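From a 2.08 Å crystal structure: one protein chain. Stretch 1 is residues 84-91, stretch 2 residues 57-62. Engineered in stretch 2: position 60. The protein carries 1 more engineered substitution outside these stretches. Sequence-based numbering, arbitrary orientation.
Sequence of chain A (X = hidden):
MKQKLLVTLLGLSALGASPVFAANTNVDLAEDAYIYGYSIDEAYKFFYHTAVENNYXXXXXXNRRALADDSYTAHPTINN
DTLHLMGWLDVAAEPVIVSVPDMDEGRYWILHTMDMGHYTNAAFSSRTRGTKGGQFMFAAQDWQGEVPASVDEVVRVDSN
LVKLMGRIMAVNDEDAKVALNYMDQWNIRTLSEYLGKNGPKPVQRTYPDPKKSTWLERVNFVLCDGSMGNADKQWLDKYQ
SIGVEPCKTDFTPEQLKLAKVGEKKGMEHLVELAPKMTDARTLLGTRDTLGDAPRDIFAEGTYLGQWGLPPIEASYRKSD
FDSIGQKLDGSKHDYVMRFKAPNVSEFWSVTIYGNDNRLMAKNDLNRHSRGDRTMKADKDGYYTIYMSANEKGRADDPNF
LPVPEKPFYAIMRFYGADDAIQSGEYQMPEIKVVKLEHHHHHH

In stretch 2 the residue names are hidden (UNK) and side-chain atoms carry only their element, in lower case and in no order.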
# COMPACT_ATOMS: atom_id res chain seq x y z
N HIS A 84 -6.84 -2.11 10.94
CA HIS A 84 -7.19 -1.96 9.53
C HIS A 84 -8.55 -2.47 9.10
O HIS A 84 -9.15 -3.34 9.74
CB HIS A 84 -6.14 -2.65 8.65
CG HIS A 84 -6.35 -4.12 8.51
ND1 HIS A 84 -5.88 -5.04 9.42
CD2 HIS A 84 -7.04 -4.84 7.59
CE1 HIS A 84 -6.27 -6.25 9.08
NE2 HIS A 84 -6.98 -6.16 7.97
N LEU A 85 -9.03 -1.90 8.00
CA LEU A 85 -10.28 -2.28 7.37
C LEU A 85 -9.92 -2.48 5.90
O LEU A 85 -9.23 -1.65 5.31
CB LEU A 85 -11.34 -1.18 7.51
CG LEU A 85 -12.14 -1.11 8.80
CD1 LEU A 85 -13.23 -0.05 8.65
CD2 LEU A 85 -12.77 -2.46 9.11
N MSE A 86 -10.37 -3.58 5.31
CA MSE A 86 -10.07 -3.87 3.92
C MSE A 86 -11.30 -4.30 3.14
O MSE A 86 -12.27 -4.81 3.71
CB MSE A 86 -9.03 -4.98 3.80
CG MSE A 86 -7.66 -4.64 4.37
SE MSE A 86 -6.51 -6.19 4.30
CE MSE A 86 -7.72 -7.46 5.10
N GLY A 87 -11.24 -4.09 1.83
CA GLY A 87 -12.35 -4.48 0.99
C GLY A 87 -12.05 -4.14 -0.45
O GLY A 87 -10.99 -3.60 -0.78
N TRP A 88 -13.01 -4.45 -1.31
CA TRP A 88 -12.90 -4.16 -2.73
C TRP A 88 -14.19 -3.48 -3.16
O TRP A 88 -15.28 -3.98 -2.90
CB TRP A 88 -12.72 -5.45 -3.54
CG TRP A 88 -11.40 -6.11 -3.33
CD1 TRP A 88 -11.08 -7.04 -2.38
CD2 TRP A 88 -10.20 -5.88 -4.09
NE1 TRP A 88 -9.76 -7.41 -2.50
CE2 TRP A 88 -9.20 -6.71 -3.54
CE3 TRP A 88 -9.89 -5.06 -5.18
CZ2 TRP A 88 -7.90 -6.74 -4.05
CZ3 TRP A 88 -8.59 -5.09 -5.68
CH2 TRP A 88 -7.61 -5.93 -5.12
N LEU A 89 -14.05 -2.33 -3.80
CA LEU A 89 -15.19 -1.58 -4.29
C LEU A 89 -15.44 -2.01 -5.73
O LEU A 89 -14.51 -2.40 -6.44
CB LEU A 89 -14.87 -0.08 -4.28
CG LEU A 89 -15.24 0.84 -3.11
CD1 LEU A 89 -15.25 0.10 -1.80
CD2 LEU A 89 -14.27 2.01 -3.10
N ASP A 90 -16.70 -1.95 -6.14
CA ASP A 90 -17.06 -2.27 -7.52
C ASP A 90 -18.03 -1.18 -7.91
O ASP A 90 -19.14 -1.13 -7.39
CB ASP A 90 -17.73 -3.64 -7.65
CG ASP A 90 -18.28 -3.89 -9.05
OD1 ASP A 90 -17.84 -3.23 -10.00
OD2 ASP A 90 -19.15 -4.77 -9.19
N VAL A 91 -17.60 -0.30 -8.80
CA VAL A 91 -18.44 0.82 -9.23
C VAL A 91 -18.99 0.64 -10.65
O VAL A 91 -19.52 1.59 -11.23
CB VAL A 91 -17.65 2.14 -9.16
CG1 VAL A 91 -17.10 2.35 -7.74
CG2 VAL A 91 -16.50 2.12 -10.17
N UNK A 57 -17.38 -10.82 -0.73
CA UNK A 57 -18.39 -9.97 -1.36
C UNK A 57 -17.76 -8.61 -1.65
O UNK A 57 -16.93 -8.12 -0.88
c UNK A 57 -17.82 -11.27 0.60
c UNK A 57 -19.51 -9.92 -0.32
c UNK A 57 -18.80 -10.20 0.97
N UNK A 58 -18.15 -8.01 -2.77
CA UNK A 58 -17.63 -6.71 -3.15
C UNK A 58 -18.43 -5.60 -2.46
O UNK A 58 -19.56 -5.82 -2.02
c UNK A 58 -16.95 -7.68 -5.42
c UNK A 58 -15.47 -7.67 -5.07
c UNK A 58 -17.68 -6.56 -4.67
c UNK A 58 -17.14 -7.52 -6.92
N UNK A 59 -17.84 -4.42 -2.34
CA UNK A 59 -18.49 -3.28 -1.70
C UNK A 59 -18.87 -3.59 -0.26
O UNK A 59 -19.95 -3.21 0.21
o UNK A 59 -18.37 -1.48 -3.93
n UNK A 59 -20.16 -2.47 -4.86
c UNK A 59 -19.73 -2.85 -2.50
c UNK A 59 -19.36 -2.21 -3.83
N UNK A 60 -17.97 -4.28 0.43
CA UNK A 60 -18.14 -4.65 1.84
C UNK A 60 -16.75 -4.81 2.44
O UNK A 60 -15.82 -5.24 1.76
c UNK A 60 -20.39 -5.92 1.78
o UNK A 60 -20.55 -8.04 2.87
c UNK A 60 -21.08 -7.26 2.05
c UNK A 60 -18.89 -5.98 1.99
o UNK A 60 -22.15 -7.52 1.47
N UNK A 61 -16.61 -4.46 3.71
CA UNK A 61 -15.34 -4.62 4.41
C UNK A 61 -15.25 -6.12 4.68
O UNK A 61 -16.23 -6.74 5.09
c UNK A 61 -16.57 -1.65 5.95
c UNK A 61 -16.66 -0.27 5.77
c UNK A 61 -14.47 -0.26 4.77
c UNK A 61 -15.44 -2.35 5.54
c UNK A 61 -14.39 -1.64 4.95
c UNK A 61 -15.61 0.43 5.17
c UNK A 61 -15.36 -3.84 5.72
N UNK A 62 -14.08 -6.71 4.45
CA UNK A 62 -13.89 -8.15 4.67
C UNK A 62 -14.24 -8.58 6.09
O UNK A 62 -13.52 -8.25 7.03
o UNK A 62 -9.85 -8.90 3.28
c UNK A 62 -12.20 -8.79 2.87
n UNK A 62 -10.51 -8.10 1.28
c UNK A 62 -12.46 -8.54 4.35
c UNK A 62 -10.75 -8.60 2.50
O HOH W 1 -14.82 -6.29 -0.29
O HOH W 2 -11.56 -5.64 7.04
O HOH W 3 -8.41 -8.82 -0.53

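Position 57 carries three side-chain carbons, and the last of them closes a ring onto the backbone N; its CB points away and its side chain makes no contact with stretch 1. No other standard residue closes such a ring, so it is Pro57. Its carbonyl still matters, because water 1 donates to Pro57 O at 2.9 Å.

Position 58 has four carbons and no heteroatom, and two of them pack on the strand, against the CB atoms of Trp88 and Asp90. The chain forks at the second carbon, not at CB, which separates leucine from isoleucine: this is Leu58, with chi1 m and chi2 t. Leu58 CD2 lies 3.9 Å from Trp88 CB and Leu58 CD1 4.0 Å from Asp90 CB.

At position 59 there are two carbons, the second bearing one oxygen and one nitrogen; the oxygen faces the backbone N of Asp90 and the nitrogen its backbone O. This is a carboxamide, hence Asn59. Asp90 N donates to Asn59 OD1 (2.8 Å, 161°), and Asn59 ND2 donates to Asp90 O (3.0 Å, 166°). One group thus satisfies both a donor and an acceptor of a single residue, while Asn59 N donates to Trp88 O (2.7 Å, 165°). The backbone here has positive phi (59°).

Position 60 shows three carbons, the third carrying two oxygens; its CB points away and its side chain does not reach stretch 1. The group is a carboxylate: Glu60, an engineered substitution. The backbone does take part, since water 1 donates to Glu60 O at 2.5 Å and accepts from Trp88 N at 2.8 Å.

Position 61 has one carbon followed by a six-carbon ring without a hydroxyl, and Leu85 lies over one face of that ring, which identifies Phe61. Leu85 CD1 sits 4.1 Å from the centroid of the Phe61 ring and 11° off the normal, a CH-pi contact. Close by, Phe61 CA approaches Met86 O at 3.2 Å.

Position 62 has three carbons, the third bearing one oxygen and one nitrogen, and this end group reaches Met86 and the Trp88 ring: Gln62. Its backbone N donates to Met86 O (2.7 Å, 163°). Water 3 accepts from both Gln62 NE2 (2.9 Å) and Trp88 NE1 (2.8 Å), linking the carboxamide to the indole.

The contact, burying 580 Å² over both sides, rests on direct hydrogen bonds at Met86, Trp88 and Asp90, with water 1 bridging the gap between Trp88 N and Glu60 O, which are 4.2 Å apart. Gly87 allows close passage: an ideal CB there would lie 2.6 Å from Glu60 O, a clash. Leucine and aromatic packing supplies the apolar part.

Stretch 2 (57-62) PLNEFQ
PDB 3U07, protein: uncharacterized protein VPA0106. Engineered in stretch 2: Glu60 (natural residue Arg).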